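PDB 6K8C: folylpolyglutamate synthase (FolC) from Helicobacter pylori, which probably uses ATP to add glutamate to dihydropteroate, forming dihydrofolate, and then further glutamates to reduced folates, giving folylpolyglutamates. Local coordinates for residues 37-42 against 109-115; 74-80 against 136-142; 87-91 against 121-125. All coordinates share one frame; numbering follows the deposited sequence.

Contact 1: 37-42 against 109-115; sequences DFKNAF and QLQSHAF
Phe115 lies across the end of helix 28-41 with one ring face on its backbone: Phe38 CA sits over that face, 3.8 Å from Phe115 CZ. The ring reaches this site because its CG stands between the backbone N and the carbonyl carbon (chi1 58°), which lays it over its own chain, with CB of His113 on the opposite face. Further apolar contacts follow. Asp37 brings its methylene to the ring, CB to Phe115 CD2 at 3.6 Å; Ala41 CB approaches the edge at CE2, and Phe42 CE2 meets CZ at 3.8 Å in the plane of the Phe115 ring. Leu110 serves two phenylalanines with one methyl group, its CD2 lying 3.8 Å from Phe38 CE1, in that ring's plane, and 4.0 Å from Phe42 CE2.

The contact joins the C-terminal end of helix 28-41, which gives way to loop at Phe42, to the turn between helices 100-110 and 114-118, a type I turn from Leu110 to His113 with His113 at the N-cap position of the second helix. Helix 121-132 lies behind them, with Val130 and Met131 against Phe38.

The aromatic part centres on Phe42. Its ring and the His113 imidazole come from opposite directions at an oblique 52°, centroids 4.9 Å apart, with Phe42 CE2 over one imidazole face. At its outer edge Phe42 CZ points in plane at the carbonyl of Gln109, 3.5 Å from Gln109 O, an arrangement in which the slightly positive ring rim would favour the carbonyl oxygen.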
loop_
_atom_site.group_PDB
_atom_site.type_symbol
_atom_site.label_atom_id
_atom_site.label_comp_id
_atom_site.label_asym_id
_atom_site.label_seq_id
_atom_site.Cartn_x
_atom_site.Cartn_y
_atom_site.Cartn_z
ATOM N N ASP A 37 16.860 -18.805 -10.749
ATOM C CA ASP A 37 18.233 -18.378 -11.008
ATOM C C ASP A 37 18.773 -17.529 -9.869
ATOM O O ASP A 37 19.945 -17.656 -9.492
ATOM C CB ASP A 37 18.308 -17.594 -12.317
ATOM C CG ASP A 37 18.096 -18.465 -13.531
ATOM O OD1 ASP A 37 17.863 -19.680 -13.364
ATOM O OD2 ASP A 37 18.164 -17.927 -14.656
ATOM N N PHE A 38 17.941 -16.639 -9.319
ATOM C CA PHE A 38 18.382 -15.815 -8.198
ATOM C C PHE A 38 18.812 -16.681 -7.021
ATOM O O PHE A 38 19.857 -16.438 -6.404
ATOM C CB PHE A 38 17.270 -14.850 -7.757
ATOM C CG PHE A 38 17.544 -14.195 -6.429
ATOM C CD1 PHE A 38 18.304 -13.040 -6.358
ATOM C CD2 PHE A 38 17.083 -14.760 -5.251
ATOM C CE1 PHE A 38 18.580 -12.449 -5.143
ATOM C CE2 PHE A 38 17.360 -14.176 -4.032
ATOM C CZ PHE A 38 18.101 -13.016 -3.976
ATOM N N LYS A 39 17.997 -17.681 -6.677
ATOM C CA LYS A 39 18.300 -18.507 -5.513
ATOM C C LYS A 39 19.586 -19.297 -5.728
ATOM O O LYS A 39 20.420 -19.403 -4.822
ATOM C CB LYS A 39 17.128 -19.439 -5.217
ATOM C CG LYS A 39 15.961 -18.764 -4.489
ATOM C CD LYS A 39 14.891 -19.774 -4.121
ATOM C CE LYS A 39 14.270 -20.400 -5.355
ATOM N NZ LYS A 39 13.235 -21.410 -5.004
ATOM N N ASN A 40 19.773 -19.832 -6.936
ATOM C CA ASN A 40 21.030 -20.495 -7.272
ATOM C C ASN A 40 22.208 -19.536 -7.143
ATOM O O ASN A 40 23.208 -19.847 -6.485
ATOM C CB ASN A 40 20.962 -21.068 -8.690
ATOM C CG ASN A 40 20.207 -22.392 -8.759
ATOM O OD1 ASN A 40 20.133 -23.140 -7.780
ATOM N ND2 ASN A 40 19.659 -22.693 -9.930
ATOM N N ALA A 41 22.104 -18.353 -7.756
ATOM C CA ALA A 41 23.239 -17.436 -7.769
ATOM C C ALA A 41 23.465 -16.767 -6.422
ATOM O O ALA A 41 24.587 -16.349 -6.125
ATOM C CB ALA A 41 23.051 -16.367 -8.848
ATOM N N PHE A 42 22.427 -16.642 -5.600
ATOM C CA PHE A 42 22.585 -15.955 -4.326
ATOM C C PHE A 42 22.215 -16.850 -3.149
ATOM O O PHE A 42 23.093 -17.495 -2.570
ATOM C CB PHE A 42 21.765 -14.660 -4.318
ATOM C CG PHE A 42 22.345 -13.586 -5.188
ATOM C CD1 PHE A 42 23.256 -12.685 -4.668
ATOM C CD2 PHE A 42 21.992 -13.481 -6.524
ATOM C CE1 PHE A 42 23.805 -11.698 -5.455
ATOM C CE2 PHE A 42 22.542 -12.491 -7.318
ATOM C CZ PHE A 42 23.447 -11.600 -6.784
ATOM N N GLN A 109 24.927 -5.617 -6.646
ATOM C CA GLN A 109 25.136 -7.061 -6.649
ATOM C C GLN A 109 24.250 -7.753 -7.679
ATOM O O GLN A 109 24.666 -8.741 -8.297
ATOM C CB GLN A 109 24.873 -7.639 -5.257
ATOM C CG GLN A 109 25.724 -7.043 -4.148
ATOM C CD GLN A 109 25.436 -7.676 -2.800
ATOM O OE1 GLN A 109 25.077 -6.991 -1.843
ATOM N NE2 GLN A 109 25.586 -8.995 -2.721
ATOM N N LEU A 110 23.022 -7.260 -7.873
ATOM C CA LEU A 110 22.077 -7.939 -8.755
ATOM C C LEU A 110 22.361 -7.685 -10.232
ATOM O O LEU A 110 22.196 -8.589 -11.060
ATOM C CB LEU A 110 20.647 -7.495 -8.444
ATOM C CG LEU A 110 19.974 -8.014 -7.179
ATOM C CD1 LEU A 110 18.578 -7.419 -7.072
ATOM C CD2 LEU A 110 19.917 -9.528 -7.211
ATOM N N GLN A 111 22.747 -6.457 -10.581
ATOM C CA GLN A 111 22.681 -6.013 -11.971
ATOM C C GLN A 111 23.588 -6.808 -12.905
ATOM O O GLN A 111 23.348 -6.816 -14.116
ATOM C CB GLN A 111 23.020 -4.524 -12.059
ATOM C CG GLN A 111 24.321 -4.133 -11.376
ATOM C CD GLN A 111 25.539 -4.425 -12.232
ATOM O OE1 GLN A 111 25.478 -4.357 -13.460
ATOM N NE2 GLN A 111 26.652 -4.761 -11.589
ATOM N N SER A 112 24.612 -7.480 -12.381
ATOM C CA SER A 112 25.554 -8.195 -13.234
ATOM C C SER A 112 25.032 -9.542 -13.714
ATOM O O SER A 112 25.749 -10.240 -14.437
ATOM C CB SER A 112 26.884 -8.397 -12.501
ATOM O OG SER A 112 26.676 -8.713 -11.134
ATOM N N HIS A 113 23.817 -9.926 -13.347
ATOM C CA HIS A 113 23.280 -11.226 -13.714
ATOM C C HIS A 113 22.203 -11.079 -14.777
ATOM O O HIS A 113 21.439 -10.108 -14.786
ATOM C CB HIS A 113 22.716 -11.950 -12.491
ATOM C CG HIS A 113 23.736 -12.198 -11.424
ATOM N ND1 HIS A 113 24.253 -13.449 -11.166
ATOM C CD2 HIS A 113 24.339 -11.354 -10.555
ATOM C CE1 HIS A 113 25.129 -13.365 -10.181
ATOM N NE2 HIS A 113 25.201 -12.104 -9.794
ATOM N N ALA A 114 22.146 -12.070 -15.669
ATOM C CA ALA A 114 21.217 -12.015 -16.792
ATOM C C ALA A 114 19.767 -11.945 -16.323
ATOM O O ALA A 114 18.949 -11.241 -16.930
ATOM C CB ALA A 114 21.429 -13.224 -17.703
ATOM N N PHE A 115 19.423 -12.663 -15.246
ATOM C CA PHE A 115 18.031 -12.662 -14.802
ATOM C C PHE A 115 17.589 -11.278 -14.339
ATOM O O PHE A 115 16.396 -10.959 -14.387
ATOM C CB PHE A 115 17.803 -13.708 -13.699
ATOM C CG PHE A 115 18.666 -13.531 -12.476
ATOM C CD1 PHE A 115 18.363 -12.572 -11.522
ATOM C CD2 PHE A 115 19.761 -14.354 -12.264
ATOM C CE1 PHE A 115 19.148 -12.419 -10.393
ATOM C CE2 PHE A 115 20.547 -14.211 -11.135
ATOM C CZ PHE A 115 20.243 -13.239 -10.200
#

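Contact 2: 74-80 against 136-142; sequences FKVLHFT and CDYLVLE
Phe74 receives the edge of Tyr138 on one face, an edge-to-face pair with planes at 78° and centroids 5.2 Å apart; Tyr138 CE2 stands over the rim of the Phe74 ring, near CG. The same phenylalanine meets Asp137 OD2 at its own edge. Lys75 is gripped at both ends of its backbone: its N gives a nearly straight bond (171°) to the anti lone pair of Asp137 OD2, 2.7 Å away, while its O accepts from both Asp137 N and Tyr138 N. The Asp137 carboxylate reaches Lys75 N with CG beside its own backbone N (chi1 -59°), just ahead of the first bridge, Val76 with Tyr138.

Val76 opens the regular part, two neighbouring parallel strands in the central sheet of the P-loop NTPase-like Mur ligase middle domain. Its CG1 touches Val140 CG2 at 3.9 Å on the face that also carries Tyr138 and His78, covered by helix 58-70. Leu77 N bonds to Tyr138 O and Leu77 O accepts from Val140 N; on the other face, under helix 121-132, Leu77 CD2 and Leu139 CD1 lie 3.6 Å apart on side chains that point the same way. His78 brings CD2 to Val140 CG1, its ND1 being held by Arg63, while a water bridges its NE2 and Glu142 OE2. Phe79 N meets Val140 O almost head-on, and its CD2 packs on Leu141 CD1 at 3.6 Å. Beyond it, Thr80 lays CG2 over the imidazole of His78, and that methyl lies 3.7 Å from Glu142 OE2.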
loop_
_atom_site.group_PDB
_atom_site.type_symbol
_atom_site.label_atom_id
_atom_site.label_comp_id
_atom_site.label_asym_id
_atom_site.label_seq_id
_atom_site.Cartn_x
_atom_site.Cartn_y
_atom_site.Cartn_z
ATOM N N PHE A 74 12.456 -8.407 16.407
ATOM C CA PHE A 74 12.663 -9.153 15.175
ATOM C C PHE A 74 13.063 -8.201 14.057
ATOM O O PHE A 74 12.624 -7.049 14.006
ATOM C CB PHE A 74 11.409 -9.927 14.763
ATOM C CG PHE A 74 11.145 -11.146 15.599
ATOM C CD1 PHE A 74 12.073 -12.172 15.668
ATOM C CD2 PHE A 74 9.961 -11.271 16.306
ATOM C CE1 PHE A 74 11.829 -13.297 16.436
ATOM C CE2 PHE A 74 9.709 -12.390 17.073
ATOM C CZ PHE A 74 10.642 -13.405 17.142
ATOM N N LYS A 75 13.911 -8.697 13.161
ATOM C CA LYS A 75 14.293 -7.958 11.965
ATOM C C LYS A 75 13.264 -8.239 10.878
ATOM O O LYS A 75 13.013 -9.401 10.541
ATOM C CB LYS A 75 15.698 -8.354 11.511
ATOM C CG LYS A 75 16.798 -7.857 12.434
ATOM C CD LYS A 75 18.170 -8.000 11.785
ATOM C CE LYS A 75 19.144 -8.744 12.687
ATOM N NZ LYS A 75 19.972 -9.723 11.923
ATOM N N VAL A 76 12.657 -7.182 10.343
ATOM C CA VAL A 76 11.551 -7.307 9.401
ATOM C C VAL A 76 11.758 -6.340 8.243
ATOM O O VAL A 76 12.119 -5.177 8.449
ATOM C CB VAL A 76 10.189 -7.026 10.081
ATOM C CG1 VAL A 76 9.039 -7.325 9.121
ATOM C CG2 VAL A 76 10.045 -7.831 11.364
ATOM N N LEU A 77 11.492 -6.807 7.029
ATOM C CA LEU A 77 11.388 -5.940 5.866
ATOM C C LEU A 77 9.955 -5.952 5.359
ATOM O O LEU A 77 9.382 -7.023 5.136
ATOM C CB LEU A 77 12.333 -6.376 4.745
ATOM C CG LEU A 77 12.395 -5.339 3.616
ATOM C CD1 LEU A 77 13.814 -5.244 3.094
ATOM C CD2 LEU A 77 11.428 -5.651 2.478
ATOM N N HIS A 78 9.394 -4.763 5.160
ATOM C CA HIS A 78 8.054 -4.601 4.617
ATOM C C HIS A 78 8.171 -4.049 3.203
ATOM O O HIS A 78 8.640 -2.922 3.008
ATOM C CB HIS A 78 7.211 -3.673 5.490
ATOM C CG HIS A 78 5.785 -3.566 5.053
ATOM N ND1 HIS A 78 4.977 -2.502 5.395
ATOM C CD2 HIS A 78 5.019 -4.397 4.309
ATOM C CE1 HIS A 78 3.772 -2.687 4.888
ATOM N NE2 HIS A 78 3.769 -3.829 4.224
ATOM N N PHE A 79 7.743 -4.842 2.230
ATOM C CA PHE A 79 7.837 -4.512 0.814
ATOM C C PHE A 79 6.459 -4.082 0.325
ATOM O O PHE A 79 5.517 -4.871 0.379
ATOM C CB PHE A 79 8.332 -5.731 0.039
ATOM C CG PHE A 79 8.336 -5.563 -1.455
ATOM C CD1 PHE A 79 9.115 -4.593 -2.057
ATOM C CD2 PHE A 79 7.582 -6.410 -2.255
ATOM C CE1 PHE A 79 9.132 -4.459 -3.432
ATOM C CE2 PHE A 79 7.594 -6.282 -3.631
ATOM C CZ PHE A 79 8.370 -5.308 -4.218
ATOM N N THR A 80 6.340 -2.841 -0.151
ATOM C CA THR A 80 5.057 -2.295 -0.583
ATOM C C THR A 80 5.177 -1.718 -1.987
ATOM O O THR A 80 6.270 -1.578 -2.533
ATOM C CB THR A 80 4.557 -1.206 0.373
ATOM O OG1 THR A 80 5.494 -0.120 0.388
ATOM C CG2 THR A 80 4.406 -1.761 1.775
ATOM N N CYS A 136 16.859 -10.923 7.602
ATOM C CA CYS A 136 15.668 -10.585 8.364
ATOM C C CYS A 136 15.031 -11.836 8.952
ATOM O O CYS A 136 15.190 -12.947 8.437
ATOM C CB CYS A 136 14.650 -9.855 7.486
ATOM S SG CYS A 136 15.065 -8.143 7.188
ATOM N N ASP A 137 14.297 -11.641 10.047
ATOM C CA ASP A 137 13.500 -12.728 10.594
ATOM C C ASP A 137 12.187 -12.897 9.843
ATOM O O ASP A 137 11.691 -14.022 9.710
ATOM C CB ASP A 137 13.230 -12.480 12.079
ATOM C CG ASP A 137 14.504 -12.366 12.887
ATOM O OD1 ASP A 137 15.236 -13.369 12.964
ATOM O OD2 ASP A 137 14.779 -11.276 13.428
ATOM N N TYR A 138 11.614 -11.800 9.355
ATOM C CA TYR A 138 10.327 -11.829 8.680
ATOM C C TYR A 138 10.379 -10.915 7.468
ATOM O O TYR A 138 11.014 -9.856 7.501
ATOM C CB TYR A 138 9.182 -11.392 9.612
ATOM C CG TYR A 138 8.930 -12.368 10.739
ATOM C CD1 TYR A 138 8.049 -13.430 10.582
ATOM C CD2 TYR A 138 9.583 -12.230 11.960
ATOM C CE1 TYR A 138 7.822 -14.330 11.612
ATOM C CE2 TYR A 138 9.368 -13.123 12.988
ATOM C CZ TYR A 138 8.489 -14.172 12.812
ATOM O OH TYR A 138 8.270 -15.063 13.844
ATOM N N LEU A 139 9.709 -11.338 6.404
ATOM C CA LEU A 139 9.550 -10.542 5.193
ATOM C C LEU A 139 8.056 -10.400 4.941
ATOM O O LEU A 139 7.375 -11.390 4.648
ATOM C CB LEU A 139 10.258 -11.198 4.010
ATOM C CG LEU A 139 10.015 -10.562 2.639
ATOM C CD1 LEU A 139 10.448 -9.106 2.643
ATOM C CD2 LEU A 139 10.735 -11.346 1.551
ATOM N N VAL A 140 7.540 -9.186 5.105
ATOM C CA VAL A 140 6.132 -8.883 4.860
ATOM C C VAL A 140 6.043 -8.372 3.428
ATOM O O VAL A 140 6.501 -7.268 3.121
ATOM C CB VAL A 140 5.574 -7.868 5.869
ATOM C CG1 VAL A 140 4.070 -7.664 5.641
ATOM C CG2 VAL A 140 5.806 -8.355 7.301
ATOM N N LEU A 141 5.453 -9.185 2.559
ATOM C CA LEU A 141 5.560 -9.051 1.110
ATOM C C LEU A 141 4.185 -8.723 0.544
ATOM O O LEU A 141 3.302 -9.586 0.505
ATOM C CB LEU A 141 6.104 -10.349 0.512
ATOM C CG LEU A 141 6.800 -10.380 -0.846
ATOM C CD1 LEU A 141 8.133 -9.664 -0.790
ATOM C CD2 LEU A 141 6.983 -11.827 -1.267
ATOM N N GLU A 142 4.009 -7.485 0.101
ATOM C CA GLU A 142 2.745 -7.061 -0.487
ATOM C C GLU A 142 2.688 -7.472 -1.950
ATOM O O GLU A 142 3.628 -7.219 -2.713
ATOM C CB GLU A 142 2.597 -5.547 -0.362
ATOM C CG GLU A 142 1.262 -4.994 -0.803
ATOM C CD GLU A 142 1.227 -3.485 -0.702
ATOM O OE1 GLU A 142 1.232 -2.817 -1.756
ATOM O OE2 GLU A 142 1.215 -2.966 0.434
HETATM O O HOH W 1 1.381 -4.329 2.735
#

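Contact 3: 87-91 against 121-125; sequences FRERF and YFEYA
Tyr121, at the start of helix 121-132, brings its phenol up against both Phe87 and Arg90 of a short 3-10 segment, 87-90, that leads into strand 91-93 of the Mur ligase middle domain. With CG anti to the backbone N (chi1 -180°), the tyrosine ring extends from the helix toward that segment, and its hydroxyl slides past the Phe87 ring, Tyr121 OH lying 3.1 Å from Phe87 CD1. The two rings stand 78° apart, yet the approach is oblique. Phe87 likewise has CG opposite its own N, and its ring carries CZ on to the methyl of Ala125, one helical turn beyond Tyr121, at 4.0 Å.

Arg90 meets the edge of the tyrosine. Its chain is extended from CG to NE, bringing the guanidinium crosswise to the phenol, planes 79° apart, so that the edge of Tyr121 meets a guanidinium face; CE1 is 3.8 Å from Arg90 NH2. The group is anchored through NE by His83. Its NH1 looks toward the edge of Phe122 at a looser 4.4 Å.

Phe91 has Phe87 CE2 at its ring edge, in plane, and leans on Leu128 and Ala129 further along the helix. Its rim also turns to the helix backbone, with Ala125 O in the ring plane, 3.4 Å from Phe91 CE1.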
loop_
_atom_site.group_PDB
_atom_site.type_symbol
_atom_site.label_atom_id
_atom_site.label_comp_id
_atom_site.label_asym_id
_atom_site.label_seq_id
_atom_site.Cartn_x
_atom_site.Cartn_y
_atom_site.Cartn_z
ATOM N N PHE A 87 11.311 5.972 -4.837
ATOM C CA PHE A 87 11.296 4.521 -5.022
ATOM C C PHE A 87 11.624 3.775 -3.733
ATOM O O PHE A 87 11.068 2.702 -3.471
ATOM C CB PHE A 87 12.294 4.135 -6.126
ATOM C CG PHE A 87 12.380 2.650 -6.390
ATOM C CD1 PHE A 87 11.397 2.003 -7.122
ATOM C CD2 PHE A 87 13.451 1.908 -5.919
ATOM C CE1 PHE A 87 11.472 0.642 -7.374
ATOM C CE2 PHE A 87 13.536 0.542 -6.169
ATOM C CZ PHE A 87 12.542 -0.091 -6.896
ATOM N N ARG A 88 12.536 4.312 -2.916
ATOM C CA ARG A 88 12.978 3.541 -1.757
ATOM C C ARG A 88 11.905 3.409 -0.679
ATOM O O ARG A 88 12.102 2.629 0.257
ATOM C CB ARG A 88 14.249 4.144 -1.156
ATOM C CG ARG A 88 14.063 5.483 -0.476
ATOM C CD ARG A 88 15.419 6.133 -0.239
ATOM N NE ARG A 88 15.316 7.314 0.611
ATOM C CZ ARG A 88 15.804 7.390 1.843
ATOM N NH1 ARG A 88 15.662 8.507 2.542
ATOM N NH2 ARG A 88 16.436 6.353 2.377
ATOM N N GLU A 89 10.790 4.143 -0.785
ATOM C CA GLU A 89 9.649 3.925 0.111
ATOM C C GLU A 89 9.185 2.477 0.103
ATOM O O GLU A 89 8.588 2.005 1.079
ATOM C CB GLU A 89 8.470 4.807 -0.293
ATOM C CG GLU A 89 8.655 6.285 -0.094
ATOM C CD GLU A 89 7.602 7.083 -0.831
ATOM O OE1 GLU A 89 6.477 6.556 -1.045
ATOM O OE2 GLU A 89 7.897 8.236 -1.195
ATOM N N ARG A 90 9.421 1.768 -1.000
ATOM C CA ARG A 90 8.947 0.404 -1.161
ATOM C C ARG A 90 9.613 -0.576 -0.208
ATOM O O ARG A 90 9.153 -1.718 -0.110
ATOM C CB ARG A 90 9.169 -0.044 -2.613
ATOM C CG ARG A 90 8.288 0.713 -3.619
ATOM C CD ARG A 90 8.822 0.573 -5.040
ATOM N NE ARG A 90 8.059 1.385 -5.982
ATOM C CZ ARG A 90 7.158 0.905 -6.828
ATOM N NH1 ARG A 90 6.908 -0.396 -6.861
ATOM N NH2 ARG A 90 6.514 1.725 -7.652
ATOM N N PHE A 91 10.665 -0.168 0.503
ATOM C CA PHE A 91 11.434 -1.072 1.356
ATOM C C PHE A 91 11.556 -0.458 2.747
ATOM O O PHE A 91 12.395 0.418 2.978
ATOM C CB PHE A 91 12.808 -1.355 0.748
ATOM C CG PHE A 91 12.775 -1.602 -0.737
ATOM C CD1 PHE A 91 12.550 -2.878 -1.235
ATOM C CD2 PHE A 91 12.986 -0.561 -1.635
ATOM C CE1 PHE A 91 12.535 -3.116 -2.609
ATOM C CE2 PHE A 91 12.960 -0.788 -3.004
ATOM C CZ PHE A 91 12.736 -2.069 -3.491
ATOM N N TYR A 121 10.023 -4.132 -14.225
ATOM C CA TYR A 121 10.229 -3.161 -13.156
ATOM C C TYR A 121 9.854 -3.744 -11.793
ATOM O O TYR A 121 10.664 -3.748 -10.857
ATOM C CB TYR A 121 9.412 -1.903 -13.463
ATOM C CG TYR A 121 9.508 -0.783 -12.452
ATOM C CD1 TYR A 121 8.664 -0.742 -11.349
ATOM C CD2 TYR A 121 10.417 0.254 -12.622
ATOM C CE1 TYR A 121 8.737 0.286 -10.434
ATOM C CE2 TYR A 121 10.495 1.290 -11.712
ATOM C CZ TYR A 121 9.650 1.302 -10.619
ATOM O OH TYR A 121 9.714 2.333 -9.711
ATOM N N PHE A 122 8.635 -4.263 -11.673
ATOM C CA PHE A 122 8.188 -4.777 -10.383
ATOM C C PHE A 122 8.913 -6.062 -10.006
ATOM O O PHE A 122 9.169 -6.298 -8.821
ATOM C CB PHE A 122 6.676 -5.007 -10.392
ATOM C CG PHE A 122 6.131 -5.469 -9.062
ATOM C CD1 PHE A 122 6.076 -4.598 -7.986
ATOM C CD2 PHE A 122 5.702 -6.776 -8.884
ATOM C CE1 PHE A 122 5.585 -5.019 -6.754
ATOM C CE2 PHE A 122 5.213 -7.202 -7.658
ATOM C CZ PHE A 122 5.154 -6.324 -6.594
ATOM N N GLU A 123 9.261 -6.896 -10.993
ATOM C CA GLU A 123 10.034 -8.100 -10.700
ATOM C C GLU A 123 11.402 -7.753 -10.123
ATOM O O GLU A 123 11.891 -8.437 -9.214
ATOM C CB GLU A 123 10.169 -8.961 -11.962
ATOM C CG GLU A 123 8.846 -9.639 -12.350
ATOM C CD GLU A 123 8.855 -10.215 -13.750
ATOM O OE1 GLU A 123 9.854 -10.031 -14.480
ATOM O OE2 GLU A 123 7.855 -10.861 -14.120
ATOM N N TYR A 124 12.034 -6.686 -10.627
ATOM C CA TYR A 124 13.323 -6.271 -10.078
ATOM C C TYR A 124 13.175 -5.725 -8.661
ATOM O O TYR A 124 14.026 -5.981 -7.799
ATOM C CB TYR A 124 13.977 -5.228 -10.981
ATOM C CG TYR A 124 15.445 -5.042 -10.688
ATOM C CD1 TYR A 124 16.339 -6.099 -10.831
ATOM C CD2 TYR A 124 15.938 -3.822 -10.248
ATOM C CE1 TYR A 124 17.683 -5.939 -10.558
ATOM C CE2 TYR A 124 17.280 -3.654 -9.975
ATOM C CZ TYR A 124 18.145 -4.716 -10.130
ATOM O OH TYR A 124 19.477 -4.551 -9.854
ATOM N N ALA A 125 12.114 -4.949 -8.409
ATOM C CA ALA A 125 11.841 -4.486 -7.049
ATOM C C ALA A 125 11.695 -5.662 -6.093
ATOM O O ALA A 125 12.179 -5.611 -4.954
ATOM C CB ALA A 125 10.578 -3.620 -7.032
#

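From the N terminus, helix 28-41 begins contact 1, which closes only at the 109-115 turn, after strand 76-79 and residues 87-91 have gone by. Contact 3 closes next, setting the 3-10 segment before strand 91-93 against helix 121-132, and contact 2 last, pairing strands 76-79 and 138-142. Contact 1 therefore crosses both others, whereas contact 3 falls wholly within the loop that contact 2 closes. Helix 121-132 connects them in space: Tyr124 OH packs on Leu110 CB of contact 1, while Ala125 O lies against Phe79 of contact 2. Thr80 N probably bonds to Arg90 O, joining contacts 2 and 3. Contacts 1 and 2 do not touch; their nearest atoms are about 9 Å apart.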